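Local coordinates for putative 5-carboxymethyl-2-hydroxymuconate isomerase (Pseudomonas aeruginosa, PDB 3E6Q), which probably catalyses the isomerisation of 5-carboxymethyl-2-hydroxymuconate, a double-bond shift, working as a trimer of identical subunits, at residues A48-S53 with Q99-S104; V66-Y71 with R80-A85; G111-G116 with V121-E126; M22-I27 with R128-A133. All coordinates share one frame; numbering follows the deposited sequence. Where two conformers were deposited one is given.

Overall arrangement
Interaction 1 joins the two long helices that pack on the four-stranded sheet, whereas interactions 2, 3 and 4 involve strands of that sheet, interaction 3 also using a small two-stranded sheet, and are buried. Interaction 1 is only partly buried, and a water spans its outer side while leucines meet on its inner side. Interactions 2 and 4 both bridge two strands separated by a third, 24-30 in interaction 2 and 82-90 in interaction 4; the former relies on tyrosines and leucine, the latter on a methionine methyl. Interaction 3, almost wholly valine and glycine, shares helix 95-112 with interaction 1 and strand 121-130 with interaction 4. His84 of interaction 2 meets Ser124 of interaction 3 in a probable hydrogen bond.

Interaction 1: residues A48-S53 with Q99-S104; sequences AALFAS and QALGES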
loop_
_atom_site.group_PDB
_atom_site.type_symbol
_atom_site.label_atom_id
_atom_site.label_comp_id
_atom_site.label_asym_id
_atom_site.label_seq_id
_atom_site.Cartn_x
_atom_site.Cartn_y
_atom_site.Cartn_z
ATOM N N ALA A 48 7.435 -3.801 19.468
ATOM C CA ALA A 48 8.272 -4.482 20.485
ATOM C C ALA A 48 9.023 -5.695 19.884
ATOM O O ALA A 48 10.232 -5.893 20.133
ATOM C CB ALA A 48 7.414 -4.888 21.707
ATOM N N ALA A 49 8.300 -6.480 19.091
ATOM C CA ALA A 49 8.850 -7.644 18.418
ATOM C C ALA A 49 9.934 -7.231 17.413
ATOM O O ALA A 49 11.016 -7.837 17.357
ATOM C CB ALA A 49 7.778 -8.482 17.768
ATOM N N LEU A 50 9.657 -6.186 16.653
ATOM C CA LEU A 50 10.636 -5.645 15.722
ATOM C C LEU A 50 11.886 -5.112 16.458
ATOM O O LEU A 50 13.020 -5.405 16.054
ATOM C CB LEU A 50 10.037 -4.557 14.871
ATOM C CG LEU A 50 9.006 -5.056 13.816
ATOM C CD1 LEU A 50 8.326 -3.898 13.095
ATOM C CD2 LEU A 50 9.692 -6.049 12.771
ATOM N N PHE A 51 11.669 -4.318 17.501
ATOM C CA PHE A 51 12.799 -3.763 18.275
ATOM C C PHE A 51 13.636 -4.877 18.962
ATOM O O PHE A 51 14.889 -4.810 18.994
ATOM C CB PHE A 51 12.300 -2.749 19.284
ATOM C CG PHE A 51 13.422 -2.045 19.986
ATOM C CD1 PHE A 51 14.307 -1.297 19.249
ATOM C CD2 PHE A 51 13.623 -2.193 21.336
ATOM C CE1 PHE A 51 15.366 -0.654 19.829
ATOM C CE2 PHE A 51 14.696 -1.540 21.946
ATOM C CZ PHE A 51 15.571 -0.791 21.176
ATOM N N ALA A 52 12.956 -5.922 19.417
ATOM C CA ALA A 52 13.623 -7.090 20.024
ATOM C C ALA A 52 14.546 -7.835 19.037
ATOM O O ALA A 52 15.465 -8.537 19.488
ATOM C CB ALA A 52 12.589 -8.067 20.643
ATOM N N SER A 53 14.349 -7.667 17.713
ATOM C CA SER A 53 15.228 -8.256 16.707
ATOM C C SER A 53 16.699 -7.777 16.797
ATOM O O SER A 53 17.597 -8.482 16.296
ATOM C CB SER A 53 14.746 -8.022 15.283
ATOM O OG SER A 53 14.932 -6.666 14.853
ATOM N N GLN A 99 13.250 -13.549 6.389
ATOM C CA GLN A 99 12.385 -14.627 6.818
ATOM C C GLN A 99 12.111 -14.543 8.330
ATOM O O GLN A 99 10.983 -14.704 8.780
ATOM C CB GLN A 99 13.011 -15.977 6.458
ATOM C CG GLN A 99 12.070 -17.122 6.700
ATOM C CD GLN A 99 12.664 -18.471 6.343
ATOM O OE1 GLN A 99 13.610 -18.562 5.569
ATOM N NE2 GLN A 99 12.082 -19.545 6.910
ATOM N N ALA A 100 13.160 -14.290 9.098
ATOM C CA ALA A 100 13.022 -14.254 10.551
ATOM C C ALA A 100 12.116 -13.123 10.995
ATOM O O ALA A 100 11.333 -13.272 11.958
ATOM C CB ALA A 100 14.405 -14.154 11.214
ATOM N N LEU A 101 12.271 -11.984 10.364
ATOM C CA LEU A 101 11.416 -10.800 10.680
ATOM C C LEU A 101 9.945 -11.107 10.411
ATOM O O LEU A 101 9.078 -10.844 11.244
ATOM C CB LEU A 101 11.879 -9.539 9.934
ATOM C CG LEU A 101 13.233 -8.971 10.388
ATOM C CD1 LEU A 101 13.705 -8.057 9.273
ATOM C CD2 LEU A 101 13.083 -8.266 11.748
ATOM N N GLY A 102 9.675 -11.744 9.279
ATOM C CA GLY A 102 8.311 -12.062 8.886
ATOM C C GLY A 102 7.690 -13.053 9.870
ATOM O O GLY A 102 6.511 -12.931 10.272
ATOM N N GLU A 103 8.452 -14.076 10.245
ATOM C CA GLU A 103 7.981 -15.081 11.206
ATOM C C GLU A 103 7.643 -14.446 12.553
ATOM O O GLU A 103 6.624 -14.781 13.179
ATOM C CB GLU A 103 9.014 -16.211 11.391
ATOM C CG GLU A 103 9.129 -17.143 10.170
ATOM C CD GLU A 103 10.396 -18.053 10.159
ATOM O OE1 GLU A 103 10.699 -18.643 9.092
ATOM O OE2 GLU A 103 11.115 -18.151 11.186
ATOM N N SER A 104 8.521 -13.574 13.036
ATOM C CA SER A 104 8.290 -12.890 14.299
ATOM C C SER A 104 6.967 -12.094 14.301
ATOM O O SER A 104 6.170 -12.136 15.262
ATOM C CB SER A 104 9.443 -11.961 14.587
ATOM O OG SER A 104 9.227 -11.275 15.803
HETATM O O HOH W 1 11.584 -10.348 17.292
#
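Leu50 and Leu101 cross at about a right angle between helices 39-52 and 95-112, and they touch through one methyl each, Leu50 CD2 lying 4.2 Å from Leu101 CD2. Neither side chain leaves its helix straight at the other, but both ends come nearer: in each, CG stands anti to the carbonyl carbon (chi1 -71° in Leu50), and the branched end carries a methyl into the space between the helices. Leu101 CD2 serves a second neighbour as well, since it also sits 3.9 Å from Ser53 CB. That serine turns its hydroxyl back to its own helix, OG giving a 2.6 Å hydrogen bond to Leu50 O, which accepts from Ser53 N too. The same leucine methyl lies against both CB and OG of Ser53.

On the more open side, small residues let the backbones approach. Ala49 points its methyl at Ser104, CB to OG 3.7 Å, and a water joins the pair, donating to Ala49 O at 2.6 Å and lying 2.9 Å from Ser104 OG. Ser104 was modelled in two conformers, and the bridge is therefore uncertain.

The two helices run roughly antiparallel over one face of the mixed sheet. Leu50 and Leu101 both rest on Leu87 of strand 82-90, Leu50 also meets Leu105 of helix 95-112, and Phe56 packs against Leu101 from a loop.

Interaction 2: residues V66-Y71 with R80-A85; sequences VTLEAY and RAYLHA. With FMT (formic acid), chain P.
Leu68 CD1 meets the outer end of Tyr82 between strands 62-73 and 82-90, which flank strand 24-30 in the mixed β-sheet of this tautomerase-like β-α-β fold. With strand 24-30 between them, no hydrogen bond crosses, and side chains make nearly all of the contact. In the apolar part Leu68 points toward the other segment and crosses Tyr82 at about a right angle, with Leu68 CD1 3.8 Å from Tyr82 CE1. Tyr71 adds its CB, 4.4 Å from Tyr82 CE2. Tyrosine suits this place because its long ring spans the gap while its hydroxyl reaches on to a weak hydrogen bond with Ser63 O of the second subunit.

The second contact sets a carbonyl oxygen against a ring edge. Arg80 O lies near the plane of the Tyr71 ring, 3.7 Å from CE2, and it also accepts a hydrogen bond from Asn32. The Arg80 side chain leads away to salt bridges with Glu119 and with Glu58 of the second subunit.

Hydrogen bonding holds His84: ND1 pairs with Ser124 OG, while NE2 donates to O1 of a formic acid, probably from the crystallisation liquor, which lies at the ring edge in its plane, at 2.7 Å and 170°.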
loop_
_atom_site.group_PDB
_atom_site.type_symbol
_atom_site.label_atom_id
_atom_site.label_comp_id
_atom_site.label_asym_id
_atom_site.label_seq_id
_atom_site.Cartn_x
_atom_site.Cartn_y
_atom_site.Cartn_z
ATOM N N VAL A 66 -4.851 -0.404 9.620
ATOM C CA VAL A 66 -6.045 0.015 8.897
ATOM C C VAL A 66 -7.096 -1.117 8.860
ATOM O O VAL A 66 -6.751 -2.270 8.635
ATOM C CB VAL A 66 -5.678 0.469 7.492
ATOM C CG1 VAL A 66 -4.741 1.734 7.594
ATOM C CG2 VAL A 66 -4.982 -0.613 6.775
ATOM N N THR A 67 -8.353 -0.737 9.060
ATOM C CA THR A 67 -9.489 -1.618 8.916
ATOM C C THR A 67 -9.964 -1.524 7.481
ATOM O O THR A 67 -10.112 -0.424 6.937
ATOM C CB THR A 67 -10.606 -1.234 9.876
ATOM O OG1 THR A 67 -10.142 -1.390 11.235
ATOM C CG2 THR A 67 -11.840 -2.077 9.594
ATOM N N LEU A 68 -10.104 -2.672 6.848
ATOM C CA LEU A 68 -10.665 -2.764 5.481
ATOM C C LEU A 68 -12.180 -2.855 5.557
ATOM O O LEU A 68 -12.747 -3.847 6.049
ATOM C CB LEU A 68 -10.139 -4.009 4.788
ATOM C CG LEU A 68 -8.591 -4.148 4.786
ATOM C CD1 LEU A 68 -8.136 -5.508 4.198
ATOM C CD2 LEU A 68 -7.973 -2.934 4.070
ATOM N N GLU A 69 -12.850 -1.787 5.103
ATOM C CA GLU A 69 -14.302 -1.726 5.165
ATOM C C GLU A 69 -14.965 -2.471 4.032
ATOM O O GLU A 69 -16.161 -2.813 4.110
ATOM C CB GLU A 69 -14.709 -0.255 5.146
ATOM C CG GLU A 69 -14.165 0.568 6.340
ATOM C CD GLU A 69 -14.688 2.026 6.378
ATOM O OE1 GLU A 69 -14.387 2.717 7.388
ATOM O OE2 GLU A 69 -15.403 2.462 5.426
ATOM N N ALA A 70 -14.241 -2.698 2.937
ATOM C CA ALA A 70 -14.834 -3.364 1.782
ATOM C C ALA A 70 -13.860 -4.433 1.284
ATOM O O ALA A 70 -12.797 -4.077 0.783
ATOM C CB ALA A 70 -15.217 -2.377 0.618
ATOM N N TYR A 71 -14.216 -5.691 1.493
ATOM C CA TYR A 71 -13.261 -6.796 1.325
ATOM C C TYR A 71 -14.017 -8.013 0.853
ATOM O O TYR A 71 -15.234 -8.185 1.131
ATOM C CB TYR A 71 -12.500 -7.083 2.656
ATOM C CG TYR A 71 -13.422 -7.440 3.761
ATOM C CD1 TYR A 71 -14.050 -6.436 4.534
ATOM C CD2 TYR A 71 -13.795 -8.750 3.980
ATOM C CE1 TYR A 71 -14.983 -6.751 5.468
ATOM C CE2 TYR A 71 -14.732 -9.073 4.991
ATOM C CZ TYR A 71 -15.322 -8.038 5.708
ATOM O OH TYR A 71 -16.295 -8.393 6.576
ATOM N N ARG A 80 -15.841 -14.688 5.871
ATOM C CA ARG A 80 -14.430 -14.901 6.121
ATOM C C ARG A 80 -13.781 -13.599 6.532
ATOM O O ARG A 80 -14.185 -12.537 6.061
ATOM C CB ARG A 80 -13.739 -15.388 4.845
ATOM C CG ARG A 80 -14.199 -16.755 4.379
ATOM C CD ARG A 80 -13.622 -17.044 3.001
ATOM N NE ARG A 80 -13.888 -18.432 2.610
ATOM C CZ ARG A 80 -13.968 -18.859 1.348
ATOM N NH1 ARG A 80 -13.907 -18.007 0.360
ATOM N NH2 ARG A 80 -14.190 -20.138 1.081
ATOM N N ALA A 81 -12.776 -13.720 7.376
ATOM C CA ALA A 81 -11.975 -12.579 7.855
ATOM C C ALA A 81 -10.517 -12.921 7.634
ATOM O O ALA A 81 -10.127 -14.094 7.613
ATOM C CB ALA A 81 -12.222 -12.304 9.331
ATOM N N TYR A 82 -9.698 -11.881 7.428
ATOM C CA TYR A 82 -8.305 -12.066 7.233
ATOM C C TYR A 82 -7.529 -10.869 7.786
ATOM O O TYR A 82 -8.098 -9.802 8.037
ATOM C CB TYR A 82 -7.903 -12.379 5.777
ATOM C CG TYR A 82 -8.144 -11.296 4.786
ATOM C CD1 TYR A 82 -7.271 -10.215 4.644
ATOM C CD2 TYR A 82 -9.276 -11.383 3.932
ATOM C CE1 TYR A 82 -7.499 -9.214 3.666
ATOM C CE2 TYR A 82 -9.533 -10.349 2.980
ATOM C CZ TYR A 82 -8.632 -9.288 2.869
ATOM O OH TYR A 82 -8.850 -8.304 1.937
ATOM N N LEU A 83 -6.249 -11.129 8.052
ATOM C CA LEU A 83 -5.315 -10.190 8.685
ATOM C C LEU A 83 -3.973 -10.314 7.933
ATOM O O LEU A 83 -3.429 -11.408 7.742
ATOM C CB LEU A 83 -5.144 -10.551 10.156
ATOM C CG LEU A 83 -4.228 -9.727 11.053
ATOM C CD1 LEU A 83 -4.611 -8.253 11.098
ATOM C CD2 LEU A 83 -4.201 -10.345 12.483
ATOM N N HIS A 84 -3.464 -9.164 7.500
ATOM C CA HIS A 84 -2.224 -9.086 6.699
ATOM C C HIS A 84 -1.315 -7.952 7.140
ATOM O O HIS A 84 -1.796 -6.864 7.491
ATOM C CB HIS A 84 -2.576 -8.933 5.222
ATOM C CG HIS A 84 -1.384 -8.831 4.330
ATOM N ND1 HIS A 84 -0.536 -9.898 4.079
ATOM C CD2 HIS A 84 -0.893 -7.778 3.636
ATOM C CE1 HIS A 84 0.423 -9.496 3.260
ATOM N NE2 HIS A 84 0.248 -8.210 2.994
ATOM N N ALA A 85 -0.016 -8.196 7.114
ATOM C CA ALA A 85 0.953 -7.153 7.350
ATOM C C ALA A 85 1.970 -7.126 6.224
ATOM O O ALA A 85 2.310 -8.146 5.625
ATOM C CB ALA A 85 1.655 -7.347 8.665
HETATM C C FMT P . 0.926 -6.735 0.382
HETATM O O1 FMT P . 1.771 -6.845 1.236
HETATM O O2 FMT P . -0.071 -6.013 0.610
#

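Interaction 3: residues G111-G116 with V121-E126; sequences GAVAGG and VQVSVE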
loop_
_atom_site.group_PDB
_atom_site.type_symbol
_atom_site.label_atom_id
_atom_site.label_comp_id
_atom_site.label_asym_id
_atom_site.label_seq_id
_atom_site.Cartn_x
_atom_site.Cartn_y
_atom_site.Cartn_z
ATOM N N GLY A 111 -1.357 -14.363 17.259
ATOM C CA GLY A 111 -1.671 -14.296 18.692
ATOM C C GLY A 111 -2.795 -13.321 19.043
ATOM O O GLY A 111 -3.519 -13.527 20.039
ATOM N N ALA A 112 -2.959 -12.296 18.228
ATOM C CA ALA A 112 -3.911 -11.221 18.462
ATOM C C ALA A 112 -5.321 -11.532 17.972
ATOM O O ALA A 112 -6.260 -10.815 18.328
ATOM C CB ALA A 112 -3.412 -9.887 17.810
ATOM N N VAL A 113 -5.463 -12.583 17.167
ATOM C CA VAL A 113 -6.756 -12.899 16.553
ATOM C C VAL A 113 -7.680 -13.528 17.589
ATOM O O VAL A 113 -7.328 -14.534 18.203
ATOM C CB VAL A 113 -6.599 -13.882 15.357
ATOM C CG1 VAL A 113 -7.979 -14.438 14.876
ATOM C CG2 VAL A 113 -5.819 -13.190 14.158
ATOM N N ALA A 114 -8.894 -12.980 17.717
ATOM C CA ALA A 114 -9.938 -13.601 18.519
ATOM C C ALA A 114 -10.735 -14.486 17.569
ATOM O O ALA A 114 -10.913 -15.662 17.852
ATOM C CB ALA A 114 -10.821 -12.567 19.219
ATOM N N GLY A 115 -11.199 -13.950 16.449
ATOM C CA GLY A 115 -12.013 -14.688 15.477
ATOM C C GLY A 115 -12.698 -13.761 14.482
ATOM O O GLY A 115 -12.769 -12.540 14.699
ATOM N N GLY A 116 -13.253 -14.312 13.403
ATOM C CA GLY A 116 -14.009 -13.498 12.478
ATOM C C GLY A 116 -14.588 -14.412 11.432
ATOM O O GLY A 116 -13.978 -15.418 11.132
ATOM N N VAL A 121 -9.115 -17.909 10.345
ATOM C CA VAL A 121 -8.707 -16.581 9.897
ATOM C C VAL A 121 -7.295 -16.767 9.310
ATOM O O VAL A 121 -6.378 -17.171 10.023
ATOM C CB VAL A 121 -8.678 -15.571 11.033
ATOM C CG1 VAL A 121 -7.992 -14.240 10.591
ATOM C CG2 VAL A 121 -10.112 -15.313 11.651
ATOM N N GLN A 122 -7.135 -16.432 8.038
ATOM C CA GLN A 122 -5.817 -16.426 7.424
ATOM C C GLN A 122 -5.041 -15.171 7.857
ATOM O O GLN A 122 -5.501 -14.034 7.684
ATOM C CB GLN A 122 -5.893 -16.458 5.920
ATOM C CG GLN A 122 -6.396 -17.752 5.320
ATOM C CD GLN A 122 -6.151 -17.866 3.808
ATOM O OE1 GLN A 122 -5.324 -17.165 3.231
ATOM N NE2 GLN A 122 -6.871 -18.811 3.188
ATOM N N VAL A 123 -3.846 -15.396 8.372
ATOM C CA VAL A 123 -2.885 -14.355 8.792
ATOM C C VAL A 123 -1.700 -14.456 7.873
ATOM O O VAL A 123 -1.172 -15.573 7.629
ATOM C CB VAL A 123 -2.466 -14.507 10.282
ATOM C CG1 VAL A 123 -1.428 -13.417 10.695
ATOM C CG2 VAL A 123 -3.723 -14.521 11.186
ATOM N N SER A 124 -1.245 -13.331 7.321
ATOM C CA SER A 124 -0.032 -13.360 6.475
ATOM C C SER A 124 0.834 -12.144 6.734
ATOM O O SER A 124 0.348 -11.084 7.135
ATOM C CB SER A 124 -0.344 -13.421 4.967
ATOM O OG SER A 124 -1.310 -12.442 4.587
ATOM N N VAL A 125 2.114 -12.293 6.437
ATOM C CA VAL A 125 3.083 -11.208 6.533
ATOM C C VAL A 125 4.029 -11.277 5.327
ATOM O O VAL A 125 4.648 -12.338 5.112
ATOM C CB VAL A 125 3.915 -11.267 7.845
ATOM C CG1 VAL A 125 4.905 -10.117 7.943
ATOM C CG2 VAL A 125 3.035 -11.295 9.088
ATOM N N GLU A 126 4.135 -10.168 4.586
ATOM C CA GLU A 126 5.100 -10.006 3.511
ATOM C C GLU A 126 6.221 -9.194 4.122
ATOM O O GLU A 126 5.951 -8.242 4.863
ATOM C CB GLU A 126 4.522 -9.238 2.336
ATOM C CG GLU A 126 5.557 -8.850 1.376
ATOM C CD GLU A 126 5.068 -8.186 0.086
ATOM O OE1 GLU A 126 3.905 -7.714 -0.020
ATOM O OE2 GLU A 126 5.950 -8.124 -0.775
#
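The flat group here is the Gly115-Gly116 peptide, and Val121 lays a methyl over one of its faces: CG2 is 3.7 Å from Gly116 N, above the plane and somewhat tilted, and 4.1 Å from Gly115 C. The backbone of Gly115 is nearly fully extended, a conformation glycine reaches readily. Ala114 and Gly115 together face Arg34 in a classic β bulge, part of the small antiparallel pair that strand 113-115 forms with strand 34-35.

Strand 121-126 passes in roughly the opposite direction, 159° between the segments, and no backbone hydrogen bond joins the two. With 9.4 Å between their axes, side chains fill the interval. Val113, just beyond helix 95-112, sends one methyl to each of two valines on the same side of strand 121-126, sliding past them in opposite directions. Its CG1, anti to the backbone N (chi1 169°), meets Val121. Branched valines suit both the extended backbone and this close methyl packing.

Leu83 lies against Val113, Leu109 against Val123, and Leu33 against Val121, while strand 121-126 pairs with strand 82-90 on one edge and with a strand of the second subunit on the other, continuing the sheet. The second methyl of Val113, CG2, ends 3.9 Å from Val123 CG2.

Interaction 4: residues M22-I27 with R128-A133; sequences MPHLVI and REMERA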
loop_
_atom_site.group_PDB
_atom_site.type_symbol
_atom_site.label_atom_id
_atom_site.label_comp_id
_atom_site.label_asym_id
_atom_site.label_seq_id
_atom_site.Cartn_x
_atom_site.Cartn_y
_atom_site.Cartn_z
HETATM N N MSE A 22 13.221 3.931 9.052
HETATM C CA MSE A 22 12.436 2.728 8.708
HETATM C C MSE A 22 12.783 1.713 9.812
HETATM O O MSE A 22 13.795 1.901 10.499
HETATM C CB MSE A 22 12.857 2.270 7.287
HETATM C CG MSE A 22 14.312 1.784 7.205
HETATM SE SE MSE A 22 14.492 -0.167 7.599
HETATM C CE MSE A 22 16.080 -0.096 8.817
ATOM N N PRO A 23 12.062 0.611 9.921
ATOM C CA PRO A 23 11.071 0.098 8.936
ATOM C C PRO A 23 9.644 0.721 8.969
ATOM O O PRO A 23 9.237 1.353 9.960
ATOM C CB PRO A 23 10.952 -1.370 9.326
ATOM C CG PRO A 23 11.202 -1.378 10.806
ATOM C CD PRO A 23 12.233 -0.330 11.047
ATOM N N HIS A 24 8.890 0.439 7.901
ATOM C CA HIS A 24 7.485 0.778 7.812
ATOM C C HIS A 24 6.689 -0.487 7.906
ATOM O O HIS A 24 6.975 -1.436 7.179
ATOM C CB HIS A 24 7.181 1.538 6.485
ATOM C CG HIS A 24 7.742 2.914 6.431
ATOM N ND1 HIS A 24 7.146 3.978 7.086
ATOM C CD2 HIS A 24 8.872 3.405 5.854
ATOM C CE1 HIS A 24 7.868 5.066 6.868
ATOM N NE2 HIS A 24 8.903 4.753 6.114
ATOM N N LEU A 25 5.686 -0.511 8.773
ATOM C CA LEU A 25 4.854 -1.698 8.927
ATOM C C LEU A 25 3.393 -1.283 8.760
ATOM O O LEU A 25 2.907 -0.383 9.468
ATOM C CB LEU A 25 5.056 -2.313 10.284
ATOM C CG LEU A 25 4.124 -3.454 10.657
ATOM C CD1 LEU A 25 4.383 -4.640 9.705
ATOM C CD2 LEU A 25 4.229 -3.881 12.125
ATOM N N VAL A 26 2.703 -1.939 7.830
ATOM C CA VAL A 26 1.271 -1.693 7.609
ATOM C C VAL A 26 0.498 -2.982 7.892
ATOM O O VAL A 26 0.750 -4.011 7.240
ATOM C CB VAL A 26 0.957 -1.188 6.172
ATOM C CG1 VAL A 26 -0.585 -0.958 6.008
ATOM C CG2 VAL A 26 1.793 0.082 5.813
ATOM N N ILE A 27 -0.418 -2.923 8.858
ATOM C CA ILE A 27 -1.308 -4.023 9.207
ATOM C C ILE A 27 -2.709 -3.684 8.696
ATOM O O ILE A 27 -3.216 -2.595 8.974
ATOM C CB ILE A 27 -1.328 -4.288 10.738
ATOM C CG1 ILE A 27 0.076 -4.592 11.295
ATOM C CG2 ILE A 27 -2.319 -5.433 11.107
ATOM C CD1 ILE A 27 0.107 -4.720 12.787
ATOM N N ARG A 128 9.083 -6.912 2.422
ATOM C CA ARG A 128 9.546 -6.338 1.166
ATOM C C ARG A 128 10.700 -5.348 1.369
ATOM O O ARG A 128 10.955 -4.893 2.483
ATOM C CB ARG A 128 8.424 -5.665 0.408
ATOM C CG ARG A 128 7.781 -4.464 1.123
ATOM C CD ARG A 128 6.756 -3.766 0.261
ATOM N NE ARG A 128 7.380 -3.140 -0.909
ATOM C CZ ARG A 128 7.866 -1.888 -0.933
ATOM N NH1 ARG A 128 7.783 -1.116 0.121
ATOM N NH2 ARG A 128 8.421 -1.413 -2.041
ATOM N N GLU A 129 11.381 -5.033 0.288
ATOM C CA GLU A 129 12.577 -4.200 0.342
ATOM C C GLU A 129 12.369 -2.866 -0.427
ATOM O O GLU A 129 11.786 -2.847 -1.523
ATOM C CB GLU A 129 13.712 -4.932 -0.314
ATOM C CG GLU A 129 14.134 -6.173 0.404
ATOM C CD GLU A 129 15.324 -6.844 -0.294
ATOM O OE1 GLU A 129 15.200 -7.258 -1.481
ATOM O OE2 GLU A 129 16.392 -6.900 0.296
HETATM N N MSE A 130 12.886 -1.796 0.165
HETATM C CA MSE A 130 12.902 -0.473 -0.409
HETATM C C MSE A 130 14.321 -0.156 -0.871
HETATM O O MSE A 130 15.284 -0.553 -0.224
HETATM C CB MSE A 130 12.498 0.539 0.658
HETATM C CG MSE A 130 11.152 0.226 1.310
HETATM SE SE MSE A 130 10.551 1.640 2.479
HETATM C CE MSE A 130 11.918 1.438 3.880
ATOM N N GLU A 131 14.432 0.529 -2.000
ATOM C CA GLU A 131 15.769 0.838 -2.566
ATOM C C GLU A 131 16.409 1.892 -1.698
ATOM O O GLU A 131 15.978 3.030 -1.680
ATOM C CB GLU A 131 15.651 1.381 -3.988
ATOM C CG GLU A 131 17.030 1.697 -4.550
ATOM C CD GLU A 131 16.999 2.496 -5.798
ATOM O OE1 GLU A 131 15.933 2.992 -6.185
ATOM O OE2 GLU A 131 18.090 2.629 -6.387
ATOM N N ARG A 132 17.475 1.541 -1.004
ATOM C CA ARG A 132 18.044 2.500 -0.066
ATOM C C ARG A 132 18.731 3.646 -0.801
ATOM O O ARG A 132 18.739 4.756 -0.280
ATOM C CB ARG A 132 18.940 1.843 0.938
ATOM C CG ARG A 132 20.199 1.276 0.391
ATOM C CD ARG A 132 20.920 0.474 1.522
ATOM N NE ARG A 132 22.215 -0.005 1.046
ATOM C CZ ARG A 132 22.407 -1.009 0.190
ATOM N NH1 ARG A 132 21.427 -1.755 -0.273
ATOM N NH2 ARG A 132 23.656 -1.306 -0.169
ATOM N N ALA A 133 19.269 3.414 -2.007
ATOM C CA ALA A 133 19.926 4.507 -2.754
ATOM C C ALA A 133 18.976 5.666 -3.102
ATOM O O ALA A 133 19.424 6.820 -3.246
ATOM C CB ALA A 133 20.605 4.003 -4.005
#
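Met130 reaches Met22 and His24 through an extended chain that bends only at its end: CG is anti to the carbonyl carbon (chi1 -55°), and a turn at chi3 of -68° places CE against Met22, just before strand 24-30, 3.6 Å from its CB. Met22 holds its own CG between backbone N and carbonyl carbon, and its selenium end then leads away, so that CB and CG are left to receive the methyl.

His24 meets the same methyl at its ring edge, CE standing near the ring plane 4.1 Å from CD2. The selenium of Met130 is 5.2 Å from the ring centroid and oblique to it. The long, flexible chain of Met130 reaches past intervening strand 82-90; both methionines are modelled as selenomethionine. Tyr135 touches both of them from a loop.

The polar atoms of the ring are turned elsewhere. With no hydrogen bond between the segments, the contact is one of dispersion, which fills space beside the imidazole; the methyl meets carbon CD2 and leaves ND1 to its hydrogen bond with Arg64 and NE2 to those with Tyr135 and with Ser124 of the third subunit.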